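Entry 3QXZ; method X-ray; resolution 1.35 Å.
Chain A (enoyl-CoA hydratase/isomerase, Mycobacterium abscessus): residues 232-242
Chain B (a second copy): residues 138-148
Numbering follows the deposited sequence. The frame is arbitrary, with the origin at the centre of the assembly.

Chain A, residues 232-242: RETADHLRLMG
Chain B 138-148: FGVAPDALAHW

Residues 232-241 of chain A form the last turns of a helix that begins earlier in the chain; Gly242(A), at phi/psi -86/6, is the first residue to leave it. Against one side of this helix lies an irregular segment of chain B, which becomes helical at Ala146(B). The two run antiparallel: the CA atoms of Glu233(A) and Asp143(B) are 6.4 Å apart, and those of Leu240(A) and Val140(B) 5.7 Å. Glu233(A), His237(A) and Leu240(A), spaced four and three residues apart, carry most of the contact, while Thr234(A), Ala235(A), Leu238(A) and Arg239(A) do not reach this segment of chain B.

Glu233(A) points toward chain B with an extended side chain (chi1 -76°, m; chi2 180°, t), which delivers its carboxylate to a type I' turn from Asp143(B) to Ala146(B). Ala144(B) (48/45) and Leu145(B) (68/18) have positive phi, and Ala146(B) N bonds back to Asp143(B) O at 3.0 Å. Leu145(B), the N-cap residue, has no polar side-chain atom; its own N donates to Glu233(A) OE1 at 2.8 Å. Glu233(A) OE2 accepts from His147(B) ND1 at 2.8 Å, nearly linear (170°) and near the plane of the imidazole ring, and weakly from His147(B) N at 3.3 Å. His147(B) is m, with chi2 83°. A carboxylate suits this site because its two oxygens can accept from backbone and imidazole donors together.

One turn on, His237(A) starts sideways, but its ring (chi1 -92°, between wells; chi2 74°) reaches chain B. Its ND1 donates to Glu233(A) O at 3.0 Å, an oxygen that also accepts the helical bond from His237(A) N at 2.8 Å. The ring edge faces two carbonyls: His237(A) CE1 is 3.1 Å from Ala141(B) O and 3.4 Å from Pro142(B) O. Water extends the reach of both nitrogens. Water 1 lies 2.9 Å from His237(A) ND1, a weak bond, and donates to Pro142(B) O at 2.9 Å; water 2 lies 2.8 Å from His237(A) NE2 and donates to Asp143(B) OD2 at 2.7 Å.

Leu240(A) (m, t) turns the contact apolar, its CD1 packing 3.6 Å from Ala141(B) CB, where the small alanine side chain, directed toward the helix, permits close approach. Water 3 donates to Leu240(A) O and Gly139(B) O, each at 2.8 Å. Gly139(B) has phi/psi 78/15, a positive phi that favours glycine. Met241(A) (m, t, m) closes the contact, its CG 4.0 Å from Val140(B) CG1.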

ATOM      1  N   ARG A 232      -6.358 -16.902  12.651  1.00  6.93           N
ATOM      2  CA  ARG A 232      -5.915 -16.224  13.870  1.00  7.25           C
ATOM      3  C   ARG A 232      -6.929 -15.235  14.392  1.00  7.19           C
ATOM      4  O   ARG A 232      -7.043 -15.079  15.598  1.00  7.34           O
ATOM      5  CB  ARG A 232      -4.513 -15.592  13.765  1.00  8.67           C
ATOM      6  CG  ARG A 232      -4.040 -15.345  15.195  1.00 12.24           C
ATOM      7  CD  ARG A 232      -3.127 -14.225  15.571  1.00 18.86           C
ATOM      8  NE  ARG A 232      -1.815 -14.525  15.081  1.00 14.68           N
ATOM      9  CZ  ARG A 232      -0.676 -13.846  15.348  1.00 12.24           C
ATOM     10  NH1 ARG A 232       0.401 -14.246  14.728  1.00 11.66           N
ATOM     11  NH2 ARG A 232      -0.590 -12.794  16.164  1.00 12.66           N
ATOM     12  N   GLU A 233      -7.681 -14.570  13.517  1.00  6.55           N
ATOM     13  CA  GLU A 233      -8.760 -13.711  13.996  1.00  6.68           C
ATOM     14  C   GLU A 233      -9.755 -14.549  14.775  1.00  6.64           C
ATOM     15  O   GLU A 233     -10.221 -14.132  15.856  1.00  6.90           O
ATOM     16  CB  GLU A 233      -9.489 -13.058  12.825  1.00  6.74           C
ATOM     17  CG  GLU A 233      -8.730 -11.912  12.173  1.00  7.04           C
ATOM     18  CD  GLU A 233      -9.478 -11.285  11.017  1.00  6.62           C
ATOM     19  OE1 GLU A 233     -10.458 -11.891  10.513  1.00  7.09           O
ATOM     20  OE2 GLU A 233      -9.060 -10.184  10.586  1.00  6.85           O
ATOM     21  N   THR A 234     -10.114 -15.740  14.277  1.00  6.64           N
ATOM     22  CA  THR A 234     -11.024 -16.615  15.043  1.00  6.93           C
ATOM     23  C   THR A 234     -10.445 -16.981  16.401  1.00  7.33           C
ATOM     24  O   THR A 234     -11.154 -16.893  17.424  1.00  7.87           O
ATOM     25  CB  THR A 234     -11.395 -17.823  14.217  1.00  6.54           C
ATOM     26  OG1 THR A 234     -12.159 -17.352  13.087  1.00  7.49           O
ATOM     27  CG2 THR A 234     -12.253 -18.812  14.992  1.00  7.83           C
ATOM     28  N   ALA A 235      -9.174 -17.391  16.431  1.00  7.39           N
ATOM     29  CA  ALA A 235      -8.542 -17.816  17.685  1.00  7.67           C
ATOM     30  C   ALA A 235      -8.429 -16.632  18.650  1.00  7.61           C
ATOM     31  O   ALA A 235      -8.718 -16.774  19.855  1.00  8.63           O
ATOM     32  CB  ALA A 235      -7.150 -18.430  17.394  1.00  8.27           C
ATOM     33  N   ASP A 236      -8.049 -15.459  18.147  1.00  7.70           N
ATOM     34  CA  ASP A 236      -8.014 -14.259  18.984  1.00  7.71           C
ATOM     35  C   ASP A 236      -9.400 -13.886  19.508  1.00  7.91           C
ATOM     36  O   ASP A 236      -9.524 -13.479  20.675  1.00  8.66           O
ATOM     37  CB  ASP A 236      -7.417 -13.072  18.213  1.00  8.22           C
ATOM     38  CG  ASP A 236      -5.907 -13.172  18.028  1.00  9.34           C
ATOM     39  OD1 ASP A 236      -5.265 -14.064  18.614  1.00  9.52           O
ATOM     40  OD2 ASP A 236      -5.375 -12.344  17.277  1.00  8.62           O
ATOM     41  N   HIS A 237     -10.427 -14.027  18.676  1.00  7.25           N
ATOM     42  CA  HIS A 237     -11.800 -13.803  19.131  1.00  8.27           C
ATOM     43  C   HIS A 237     -12.179 -14.767  20.238  1.00  9.06           C
ATOM     44  O   HIS A 237     -12.836 -14.358  21.191  1.00  9.47           O
ATOM     45  CB  HIS A 237     -12.789 -13.861  17.972  1.00  8.61           C
ATOM     46  CG  HIS A 237     -13.043 -12.522  17.360  1.00  8.70           C
ATOM     47  ND1 HIS A 237     -12.124 -11.877  16.560  1.00  7.81           N
ATOM     48  CD2 HIS A 237     -14.098 -11.677  17.484  1.00  8.49           C
ATOM     49  CE1 HIS A 237     -12.609 -10.695  16.195  1.00  7.83           C
ATOM     50  NE2 HIS A 237     -13.804 -10.551  16.754  1.00 10.12           N
ATOM     51  N   LEU A 238     -11.806 -16.047  20.142  1.00  8.99           N
ATOM     52  CA  LEU A 238     -12.132 -16.961  21.241  1.00 10.14           C
ATOM     53  C   LEU A 238     -11.441 -16.515  22.520  1.00 10.44           C
ATOM     54  O   LEU A 238     -12.058 -16.564  23.590  1.00 11.32           O
ATOM     55  CB  LEU A 238     -11.795 -18.415  20.861  1.00 10.83           C
ATOM     56  CG  LEU A 238     -12.625 -19.060  19.744  1.00 13.02           C
ATOM     57  CD1 LEU A 238     -12.136 -20.487  19.512  1.00 16.99           C
ATOM     58  CD2 LEU A 238     -14.107 -19.046  20.101  1.00 14.68           C
ATOM     59  N   ARG A 239     -10.195 -16.071  22.436  1.00 10.26           N
ATOM     60  CA  ARG A 239      -9.476 -15.550  23.599  1.00 11.28           C
ATOM     61  C   ARG A 239     -10.168 -14.328  24.185  1.00 10.57           C
ATOM     62  O   ARG A 239     -10.390 -14.266  25.408  1.00 12.01           O
ATOM     63  CB  ARG A 239      -8.029 -15.228  23.225  1.00 11.48           C
ATOM     64  CG  ARG A 239      -7.170 -14.643  24.344  1.00 14.50           C
ATOM     65  CD  ARG A 239      -5.699 -14.627  23.951  1.00 16.46           C
ATOM     66  NE  ARG A 239      -4.836 -13.908  24.894  1.00 18.79           N
ATOM     67  CZ  ARG A 239      -4.326 -14.440  26.006  1.00 22.26           C
ATOM     68  NH1 ARG A 239      -4.615 -15.694  26.349  1.00 22.91           N
ATOM     69  NH2 ARG A 239      -3.538 -13.709  26.793  1.00 24.05           N
ATOM     70  N   LEU A 240     -10.536 -13.369  23.337  1.00  9.63           N
ATOM     71  CA  LEU A 240     -11.199 -12.147  23.799  1.00  9.46           C
ATOM     72  C   LEU A 240     -12.612 -12.388  24.310  1.00 10.00           C
ATOM     73  O   LEU A 240     -13.002 -11.850  25.366  1.00  9.60           O
ATOM     74  CB  LEU A 240     -11.238 -11.122  22.656  1.00  8.59           C
ATOM     75  CG  LEU A 240      -9.842 -10.627  22.282  1.00  8.26           C
ATOM     76  CD1 LEU A 240      -9.893  -9.955  20.895  1.00  9.38           C
ATOM     77  CD2 LEU A 240      -9.251  -9.676  23.345  1.00  9.37           C
ATOM     78  N   MET A 241     -13.385 -13.188  23.590  1.00 10.26           N
ATOM     79  CA  MET A 241     -14.763 -13.466  24.017  1.00 11.63           C
ATOM     80  C   MET A 241     -14.811 -14.323  25.281  1.00 13.00           C
ATOM     81  O   MET A 241     -15.847 -14.360  25.950  1.00 14.71           O
ATOM     82  CB  MET A 241     -15.550 -14.109  22.874  1.00 11.95           C
ATOM     83  CG  MET A 241     -15.741 -13.179  21.688  1.00 13.40           C
ATOM     84  SD  MET A 241     -16.573 -13.953  20.292  1.00 19.89           S
ATOM     85  CE  MET A 241     -15.881 -15.597  20.252  1.00 18.84           C
ATOM     86  N   GLY A 242     -13.723 -15.008  25.608  1.00 12.34           N
ATOM     87  CA  GLY A 242     -13.651 -15.769  26.852  1.00 13.37           C
ATOM     88  C   GLY A 242     -13.204 -14.939  28.033  1.00 13.52           C
ATOM     89  O   GLY A 242     -12.952 -15.511  29.104  1.00 15.16           O
TER
ATOM     90  N   PHE B 138     -14.806  -2.225  22.207  1.00  8.57           N
ATOM     91  CA  PHE B 138     -15.809  -3.082  22.853  1.00  8.60           C
ATOM     92  C   PHE B 138     -15.225  -4.378  23.385  1.00  9.50           C
ATOM     93  O   PHE B 138     -15.979  -5.288  23.779  1.00 10.54           O
ATOM     94  CB  PHE B 138     -16.974  -3.321  21.876  1.00  9.44           C
ATOM     95  CG  PHE B 138     -17.720  -2.057  21.566  1.00  9.62           C
ATOM     96  CD1 PHE B 138     -18.669  -1.560  22.457  1.00 11.29           C
ATOM     97  CD2 PHE B 138     -17.424  -1.311  20.429  1.00 10.96           C
ATOM     98  CE1 PHE B 138     -19.338  -0.365  22.189  1.00 13.17           C
ATOM     99  CE2 PHE B 138     -18.078  -0.112  20.142  1.00 13.25           C
ATOM    100  CZ  PHE B 138     -19.043   0.370  21.028  1.00 11.75           C
ATOM    101  N   GLY B 139     -13.900  -4.486  23.451  1.00  8.94           N
ATOM    102  CA  GLY B 139     -13.279  -5.676  24.010  1.00  8.50           C
ATOM    103  C   GLY B 139     -13.244  -6.889  23.117  1.00  7.89           C
ATOM    104  O   GLY B 139     -12.960  -8.000  23.575  1.00  8.77           O
ATOM    105  N   VAL B 140     -13.498  -6.694  21.817  1.00  7.88           N
ATOM    106  CA  VAL B 140     -13.249  -7.740  20.820  1.00  8.43           C
ATOM    107  C   VAL B 140     -12.161  -7.201  19.858  1.00  7.66           C
ATOM    108  O   VAL B 140     -11.279  -6.469  20.291  1.00  7.86           O
ATOM    109  CB  VAL B 140     -14.539  -8.308  20.167  1.00  8.62           C
ATOM    110  CG1 VAL B 140     -15.269  -9.224  21.195  1.00 10.89           C
ATOM    111  CG2 VAL B 140     -15.465  -7.208  19.658  1.00 10.33           C
ATOM    112  N   ALA B 141     -12.183  -7.582  18.586  1.00  7.20           N
ATOM    113  CA  ALA B 141     -11.107  -7.170  17.671  1.00  6.82           C
ATOM    114  C   ALA B 141     -11.657  -7.139  16.267  1.00  6.94           C
ATOM    115  O   ALA B 141     -12.770  -7.620  16.018  1.00  7.21           O
ATOM    116  CB  ALA B 141      -9.919  -8.119  17.764  1.00  6.69           C
ATOM    117  N   PRO B 142     -10.917  -6.537  15.327  1.00  6.08           N
ATOM    118  CA  PRO B 142     -11.396  -6.535  13.946  1.00  6.12           C
ATOM    119  C   PRO B 142     -11.644  -7.943  13.428  1.00  5.91           C
ATOM    120  O   PRO B 142     -10.968  -8.897  13.839  1.00  6.05           O
ATOM    121  CB  PRO B 142     -10.277  -5.816  13.178  1.00  6.52           C
ATOM    122  CG  PRO B 142      -9.627  -4.968  14.223  1.00  6.68           C
ATOM    123  CD  PRO B 142      -9.638  -5.811  15.465  1.00  6.53           C
ATOM    124  N   ASP B 143     -12.597  -8.055  12.505  1.00  6.13           N
ATOM    125  CA  ASP B 143     -13.063  -9.355  12.037  1.00  5.99           C
ATOM    126  C   ASP B 143     -13.156  -9.366  10.509  1.00  6.19           C
ATOM    127  O   ASP B 143     -12.765  -8.392   9.836  1.00  6.36           O
ATOM    128  CB  ASP B 143     -14.416  -9.662  12.704  1.00  6.26           C
ATOM    129  CG  ASP B 143     -15.401  -8.494  12.607  1.00  6.77           C
ATOM    130  OD1 ASP B 143     -15.340  -7.727  11.632  1.00  7.01           O
ATOM    131  OD2 ASP B 143     -16.226  -8.291  13.548  1.00  8.58           O
ATOM    132  N   ALA B 144     -13.640 -10.478   9.963  1.00  6.15           N
ATOM    133  CA  ALA B 144     -13.822 -10.651   8.514  1.00  6.27           C
ATOM    134  C   ALA B 144     -12.569 -10.237   7.742  1.00  5.96           C
ATOM    135  O   ALA B 144     -12.639  -9.589   6.684  1.00  6.24           O
ATOM    136  CB  ALA B 144     -15.072  -9.910   8.011  1.00  7.41           C
ATOM    137  N   LEU B 145     -11.413 -10.668   8.230  1.00  5.58           N
ATOM    138  CA  LEU B 145     -10.136 -10.491   7.534  1.00  6.19           C
ATOM    139  C   LEU B 145      -9.668  -9.051   7.444  1.00  6.10           C
ATOM    140  O   LEU B 145      -8.734  -8.768   6.675  1.00  5.98           O
ATOM    141  CB  LEU B 145     -10.135 -11.208   6.152  1.00  6.96           C
ATOM    142  CG  LEU B 145      -9.621 -12.658   6.238  1.00  7.70           C
ATOM    143  CD1 LEU B 145      -9.887 -13.410   4.959  1.00  8.82           C
ATOM    144  CD2 LEU B 145      -8.138 -12.685   6.558  1.00  9.66           C
ATOM    145  N   ALA B 146     -10.200  -8.147   8.261  1.00  5.98           N
ATOM    146  CA  ALA B 146      -9.750  -6.756   8.231  1.00  5.94           C
ATOM    147  C   ALA B 146      -8.261  -6.589   8.484  1.00  6.18           C
ATOM    148  O   ALA B 146      -7.653  -5.652   7.972  1.00  6.65           O
ATOM    149  CB  ALA B 146     -10.552  -5.907   9.228  1.00  6.66           C
ATOM    150  N   HIS B 147      -7.646  -7.479   9.272  1.00  5.63           N
ATOM    151  CA  HIS B 147      -6.198  -7.365   9.526  1.00  5.73           C
ATOM    152  C   HIS B 147      -5.369  -7.564   8.261  1.00  5.60           C
ATOM    153  O   HIS B 147      -4.199  -7.166   8.224  1.00  6.08           O
ATOM    154  CB  HIS B 147      -5.718  -8.386  10.581  1.00  6.28           C
ATOM    155  CG  HIS B 147      -6.286  -8.192  11.954  1.00  5.39           C
ATOM    156  ND1 HIS B 147      -7.526  -8.672  12.318  1.00  6.00           N
ATOM    157  CD2 HIS B 147      -5.759  -7.636  13.077  1.00  6.04           C
ATOM    158  CE1 HIS B 147      -7.743  -8.393  13.600  1.00  6.40           C
ATOM    159  NE2 HIS B 147      -6.688  -7.760  14.085  1.00  7.13           N
ATOM    160  N   TRP B 148      -5.965  -8.209   7.261  1.00  6.18           N
ATOM    161  CA  TRP B 148      -5.349  -8.562   5.978  1.00  6.01           C
ATOM    162  C   TRP B 148      -5.826  -7.617   4.880  1.00  5.91           C
ATOM    163  O   TRP B 148      -4.998  -7.083   4.115  1.00  6.20           O
ATOM    164  CB  TRP B 148      -5.665 -10.049   5.666  1.00  7.09           C
ATOM    165  CG  TRP B 148      -5.123 -10.574   4.379  1.00  6.97           C
ATOM    166  CD1 TRP B 148      -3.881 -11.101   4.172  1.00  9.18           C
ATOM    167  CD2 TRP B 148      -5.781 -10.582   3.119  1.00  7.37           C
ATOM    168  NE1 TRP B 148      -3.732 -11.436   2.861  1.00  8.86           N
ATOM    169  CE2 TRP B 148      -4.874 -11.128   2.185  1.00  8.14           C
ATOM    170  CE3 TRP B 148      -7.054 -10.198   2.685  1.00  9.69           C
ATOM    171  CZ2 TRP B 148      -5.198 -11.297   0.838  1.00 11.20           C
ATOM    172  CZ3 TRP B 148      -7.367 -10.353   1.329  1.00 11.46           C
ATOM    173  CH2 TRP B 148      -6.432 -10.908   0.428  1.00 13.23           C
TER
HETATM  174  O   HOH W   1      -9.572 -10.876  15.517  1.00  7.80           O
HETATM  175  O   HOH W   2     -16.055  -9.072  16.157  1.00  9.90           O
HETATM  176  O   HOH W   3     -12.005  -9.268  25.896  1.00  7.22           O